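Local coordinates for protein coenzyme A transferase (Yersinia pestis, PDB 3QLI) that probably transfers coenzyme A from acyl-CoA thioesters to acetate or related carboxylates, at residues A[232-237]-A[255-260]; A[288-293]-A[311-316]. All blocks are in the same frame, centred on the assembly; numbering follows the deposited sequence.

Contact 1 (A[232-237]-A[255-260]); sequences VPDGAC and DRNDLG
A236 and G260 meet through the backbone where two loops run alongside each other into neighbouring parallel strands. G260 N donates to A236 O at 2.8 Å in a nearly straight bond (172°), and C237 and G260 form a parallel bridge. Upstream, a type II turn from P233 to A236 brings G235 against the other loop. G235, at positive phi, sends a weak bond from its N to N257 O, and its CA approaches D258 O at 3.3 Å in a CA-H...O contact.

The side chains of D234 and R256 each reach across to a backbone. D234 OD1 accepts the amide of N257 at 3.1 Å, the N-H arriving from above the carboxylate plane. R256 passes the same oxygen with its aliphatic part, a bend at chi2 (-74°) putting CD 3.3 Å from D234 OD1. R256 NE donates to V232 O in a 3.1 Å bond; V232 O lies near the guanidinium plane, while NH2 donates to A229 O, near the C-terminal end of helix 220-230. The two charged planes stand 82° apart, with D234 OD1 4.6 Å from R256 NE, so any attraction between them is probably secondary. Against the turn, L259 CD2 packs on A236 CB at 4.0 Å and faces the N of G235 and of A236.

Both loops follow a helix and lead into adjacent parallel strands, 237-240 and 260-261, with helix 244-252 between them: a beta-alpha-beta crossover, consistent with the Rossmann-like folds of this family.

Contact 2 (A[288-293]-A[311-316]); sequences RGRSVF and AIFSRP
R290 and F313 lie side by side on one face of a short, weakly bonded parallel pairing between strands 291-293 and 312-314, which lies beside edge strand 260-261 of the mixed sheet, where V292 bonds to I261. The strand axes approach to 4.8 Å at an angle of 26°. S291 opens the pairing, its N donating to A311 O at 2.8 Å and its O accepting F313 N; further on, R315 N reaches F293 O. A water joins S291 OG to A311 O, and N281 also binds that hydroxyl.

On the face of V292 and F313, the R290 guanidinium lies flat on the F313 ring, planes 7° apart and CZ 4.1 Å from the centroid, a cation-pi stack. NH1 stands over the ring centre, and CD touches F313 CB at 3.5 Å. With chi1 at 67°, CG of R290 sits between the backbone N and carbonyl carbon, and the extended chain then follows F313 outward. R315 CD meets the ring at its edge.

The other face carries S291, F293, I312 and S314. S314 CB lies over the F293 ring, 3.9 Å from its centroid, in a CH-pi contact, while I312 CG2 comes to 3.3 Å from F293 CE2. F293 is about 7 Å, side chain to side chain, from E264, to which coenzyme A can be covalently bound, though none is bound here.

R290 NH2 and R315 NH1 are only 3.6 Å apart, their guanidinium planes nearly perpendicular. D287 forms salt bridges with both nitrogens, and this shared carboxylate, together with the aromatic face under R290, would offset the repulsion between two like charges.

Overall arrangement
Followed from the N terminus, the chain makes the two contacts in series. After helix 220-230, segment 232-237 enters strand 237-240; the chain passes through helix 244-252 and returns with 255-260, where contact 1 closes its loop at the edge of the mixed sheet. Strand 265-266 and helix 268-276 come next, then contact 2 opens at 288-293 and closes at 311-316, spanning helix 300-306. The loops neither nest nor cross. Their centres lie 16 Å apart, with nearest atoms about 6 Å apart. The region around 260-284 joins them: V292 bonds to I261 and T263 just past contact 1, and K284 touches C237 and binds R290 O.

Contact 1 (A[232-237]-A[255-260])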
loop_
_atom_site.group_PDB
_atom_site.type_symbol
_atom_site.label_atom_id
_atom_site.label_comp_id
_atom_site.label_asym_id
_atom_site.label_seq_id
_atom_site.Cartn_x
_atom_site.Cartn_y
_atom_site.Cartn_z
ATOM N N VAL A 232 -18.568 6.382 -14.456
ATOM C CA VAL A 232 -19.092 7.117 -13.308
ATOM C C VAL A 232 -20.616 7.031 -13.255
ATOM O O VAL A 232 -21.303 7.557 -14.136
ATOM C CB VAL A 232 -18.695 8.603 -13.377
ATOM C CG1 VAL A 232 -19.159 9.328 -12.137
ATOM C CG2 VAL A 232 -17.179 8.739 -13.538
ATOM N N PRO A 233 -21.158 6.371 -12.221
ATOM C CA PRO A 233 -22.622 6.290 -12.074
ATOM C C PRO A 233 -23.204 7.519 -11.375
ATOM O O PRO A 233 -22.451 8.229 -10.717
ATOM C CB PRO A 233 -22.808 5.059 -11.193
ATOM C CG PRO A 233 -21.556 4.997 -10.368
ATOM C CD PRO A 233 -20.445 5.552 -11.228
ATOM N N ASP A 234 -24.507 7.784 -11.506
ATOM C CA ASP A 234 -25.112 8.777 -10.615
ATOM C C ASP A 234 -24.772 8.363 -9.170
ATOM O O ASP A 234 -24.638 7.178 -8.867
ATOM C CB ASP A 234 -26.636 8.881 -10.795
ATOM C CG ASP A 234 -27.053 9.634 -12.069
ATOM O OD1 ASP A 234 -26.373 10.598 -12.498
ATOM O OD2 ASP A 234 -28.100 9.261 -12.636
ATOM N N GLY A 235 -24.619 9.343 -8.288
ATOM C CA GLY A 235 -24.343 9.057 -6.897
ATOM C C GLY A 235 -22.878 8.736 -6.645
ATOM O O GLY A 235 -22.497 8.475 -5.509
ATOM N N ALA A 236 -22.057 8.750 -7.695
ATOM C CA ALA A 236 -20.613 8.513 -7.533
ATOM C C ALA A 236 -19.970 9.532 -6.586
ATOM O O ALA A 236 -20.357 10.698 -6.549
ATOM C CB ALA A 236 -19.912 8.532 -8.886
ATOM N N CYS A 237 -18.981 9.085 -5.820
ATOM C CA CYS A 237 -18.265 9.968 -4.916
ATOM C C CYS A 237 -16.853 10.163 -5.475
ATOM O O CYS A 237 -16.022 9.258 -5.414
ATOM C CB CYS A 237 -18.217 9.342 -3.522
ATOM S SG CYS A 237 -17.475 10.392 -2.257
ATOM N N ASP A 255 -24.105 16.375 -16.641
ATOM C CA ASP A 255 -25.446 15.808 -16.775
ATOM C C ASP A 255 -25.831 14.879 -15.620
ATOM O O ASP A 255 -26.970 14.411 -15.553
ATOM C CB ASP A 255 -25.572 15.057 -18.107
ATOM C CG ASP A 255 -25.315 15.955 -19.311
ATOM O OD1 ASP A 255 -25.852 17.088 -19.340
ATOM O OD2 ASP A 255 -24.563 15.533 -20.223
ATOM N N ARG A 256 -24.895 14.619 -14.709
ATOM C CA ARG A 256 -25.147 13.703 -13.602
ATOM C C ARG A 256 -25.912 14.380 -12.464
ATOM O O ARG A 256 -26.047 15.600 -12.426
ATOM C CB ARG A 256 -23.830 13.132 -13.054
ATOM C CG ARG A 256 -23.012 12.336 -14.054
ATOM C CD ARG A 256 -23.611 10.953 -14.331
ATOM N NE ARG A 256 -22.690 10.147 -15.132
ATOM C CZ ARG A 256 -22.570 10.265 -16.450
ATOM N NH1 ARG A 256 -23.326 11.144 -17.096
ATOM N NH2 ARG A 256 -21.703 9.517 -17.121
ATOM N N ASN A 257 -26.413 13.576 -11.534
ATOM C CA ASN A 257 -27.043 14.125 -10.347
ATOM C C ASN A 257 -26.578 13.429 -9.065
ATOM O O ASN A 257 -26.155 12.275 -9.085
ATOM C CB ASN A 257 -28.565 14.063 -10.457
ATOM C CG ASN A 257 -29.085 12.646 -10.472
ATOM O OD1 ASN A 257 -29.020 11.936 -9.464
ATOM N ND2 ASN A 257 -29.620 12.225 -11.619
ATOM N N ASP A 258 -26.664 14.160 -7.960
ATOM C CA ASP A 258 -26.332 13.648 -6.637
ATOM C C ASP A 258 -24.925 13.067 -6.515
ATOM O O ASP A 258 -24.692 12.141 -5.743
ATOM C CB ASP A 258 -27.384 12.642 -6.173
ATOM C CG ASP A 258 -28.661 13.320 -5.694
ATOM O OD1 ASP A 258 -28.575 14.299 -4.904
ATOM O OD2 ASP A 258 -29.747 12.877 -6.120
ATOM N N LEU A 259 -23.983 13.618 -7.269
ATOM C CA LEU A 259 -22.586 13.232 -7.064
ATOM C C LEU A 259 -22.082 13.744 -5.717
ATOM O O LEU A 259 -22.629 14.702 -5.142
ATOM C CB LEU A 259 -21.699 13.765 -8.185
ATOM C CG LEU A 259 -22.058 13.288 -9.592
ATOM C CD1 LEU A 259 -21.032 13.769 -10.618
ATOM C CD2 LEU A 259 -22.154 11.774 -9.616
ATOM N N GLY A 260 -21.041 13.090 -5.208
ATOM C CA GLY A 260 -20.376 13.548 -4.004
ATOM C C GLY A 260 -18.916 13.830 -4.306
ATOM O O GLY A 260 -18.405 13.434 -5.365
#

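Contact 2 (A[288-293]-A[311-316])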
loop_
_atom_site.group_PDB
_atom_site.type_symbol
_atom_site.label_atom_id
_atom_site.label_comp_id
_atom_site.label_asym_id
_atom_site.label_seq_id
_atom_site.Cartn_x
_atom_site.Cartn_y
_atom_site.Cartn_z
ATOM N N ARG A 288 -21.767 13.739 4.967
ATOM C CA ARG A 288 -22.899 13.893 4.071
ATOM C C ARG A 288 -23.238 15.369 3.916
ATOM O O ARG A 288 -23.250 16.135 4.890
ATOM C CB ARG A 288 -24.108 13.086 4.561
ATOM C CG ARG A 288 -25.304 13.147 3.603
ATOM C CD ARG A 288 -26.419 12.196 4.040
ATOM N NE ARG A 288 -27.669 12.486 3.340
ATOM C CZ ARG A 288 -28.606 11.579 3.068
ATOM N NH1 ARG A 288 -28.432 10.311 3.432
ATOM N NH2 ARG A 288 -29.714 11.936 2.423
ATOM N N GLY A 289 -23.484 15.781 2.682
ATOM C CA GLY A 289 -23.852 17.160 2.416
ATOM C C GLY A 289 -22.681 18.102 2.164
ATOM O O GLY A 289 -22.886 19.262 1.823
ATOM N N ARG A 290 -21.451 17.626 2.328
ATOM C CA ARG A 290 -20.305 18.527 2.162
ATOM C C ARG A 290 -19.202 17.915 1.303
ATOM O O ARG A 290 -18.946 16.715 1.372
ATOM C CB ARG A 290 -19.771 19.021 3.516
ATOM C CG ARG A 290 -19.147 17.954 4.372
ATOM C CD ARG A 290 -18.996 18.387 5.829
ATOM N NE ARG A 290 -18.496 17.277 6.648
ATOM C CZ ARG A 290 -18.475 17.271 7.976
ATOM N NH1 ARG A 290 -18.918 18.322 8.664
ATOM N NH2 ARG A 290 -18.012 16.209 8.615
ATOM N N SER A 291 -18.582 18.745 0.465
ATOM C CA SER A 291 -17.485 18.301 -0.383
ATOM C C SER A 291 -16.197 18.356 0.434
ATOM O O SER A 291 -15.834 19.410 0.963
ATOM C CB SER A 291 -17.353 19.197 -1.620
ATOM O OG SER A 291 -18.478 19.081 -2.476
ATOM N N VAL A 292 -15.525 17.216 0.549
ATOM C CA VAL A 292 -14.314 17.105 1.376
ATOM C C VAL A 292 -13.063 17.096 0.509
ATOM O O VAL A 292 -13.037 16.432 -0.544
ATOM C CB VAL A 292 -14.368 15.824 2.250
ATOM C CG1 VAL A 292 -13.017 15.525 2.877
ATOM C CG2 VAL A 292 -15.446 15.970 3.331
ATOM N N PHE A 293 -12.037 17.844 0.943
ATOM C CA PHE A 293 -10.750 17.907 0.249
ATOM C C PHE A 293 -9.655 18.200 1.279
ATOM O O PHE A 293 -9.956 18.626 2.394
ATOM C CB PHE A 293 -10.750 19.001 -0.832
ATOM C CG PHE A 293 -10.743 20.413 -0.274
ATOM C CD1 PHE A 293 -9.577 21.168 -0.270
ATOM C CD2 PHE A 293 -11.906 20.970 0.267
ATOM C CE1 PHE A 293 -9.558 22.461 0.247
ATOM C CE2 PHE A 293 -11.904 22.265 0.789
ATOM C CZ PHE A 293 -10.729 23.014 0.780
ATOM N N ALA A 311 -20.926 24.352 2.124
ATOM C CA ALA A 311 -20.973 22.972 1.642
ATOM C C ALA A 311 -19.619 22.452 1.170
ATOM O O ALA A 311 -19.544 21.421 0.506
ATOM C CB ALA A 311 -22.022 22.809 0.539
ATOM N N ILE A 312 -18.552 23.172 1.503
ATOM C CA ILE A 312 -17.200 22.704 1.212
ATOM C C ILE A 312 -16.483 22.627 2.553
ATOM O O ILE A 312 -16.570 23.554 3.366
ATOM C CB ILE A 312 -16.465 23.637 0.203
ATOM C CG1 ILE A 312 -17.193 23.638 -1.144
ATOM C CG2 ILE A 312 -15.009 23.202 -0.020
ATOM C CD1 ILE A 312 -16.677 24.674 -2.139
ATOM N N PHE A 313 -15.805 21.512 2.811
ATOM C CA PHE A 313 -15.255 21.284 4.146
ATOM C C PHE A 313 -13.895 20.615 4.054
ATOM O O PHE A 313 -13.818 19.434 3.746
ATOM C CB PHE A 313 -16.230 20.408 4.950
ATOM C CG PHE A 313 -15.961 20.380 6.432
ATOM C CD1 PHE A 313 -16.320 21.453 7.234
ATOM C CD2 PHE A 313 -15.403 19.266 7.028
ATOM C CE1 PHE A 313 -16.090 21.425 8.600
ATOM C CE2 PHE A 313 -15.179 19.225 8.389
ATOM C CZ PHE A 313 -15.515 20.309 9.180
ATOM N N SER A 314 -12.819 21.358 4.317
ATOM C CA SER A 314 -11.497 20.748 4.255
ATOM C C SER A 314 -11.256 19.852 5.468
ATOM O O SER A 314 -11.743 20.115 6.577
ATOM C CB SER A 314 -10.398 21.806 4.147
ATOM O OG SER A 314 -10.293 22.525 5.353
ATOM N N ARG A 315 -10.507 18.778 5.248
ATOM C CA ARG A 315 -10.103 17.909 6.347
ATOM C C ARG A 315 -8.639 17.501 6.192
ATOM O O ARG A 315 -8.083 17.561 5.091
ATOM C CB ARG A 315 -11.045 16.700 6.442
ATOM C CG ARG A 315 -12.503 17.134 6.667
ATOM C CD ARG A 315 -13.402 16.003 7.168
ATOM N NE ARG A 315 -12.981 15.504 8.470
ATOM C CZ ARG A 315 -13.710 14.703 9.245
ATOM N NH1 ARG A 315 -14.917 14.316 8.850
ATOM N NH2 ARG A 315 -13.234 14.299 10.425
ATOM N N PRO A 316 -7.992 17.114 7.298
ATOM C CA PRO A 316 -6.557 16.795 7.245
ATOM C C PRO A 316 -6.256 15.561 6.414
ATOM O O PRO A 316 -7.122 14.702 6.252
ATOM C CB PRO A 316 -6.189 16.533 8.716
ATOM C CG PRO A 316 -7.497 16.348 9.435
ATOM C CD PRO A 316 -8.499 17.166 8.677
HETATM O O HOH W 1 -20.237 20.966 -2.098
#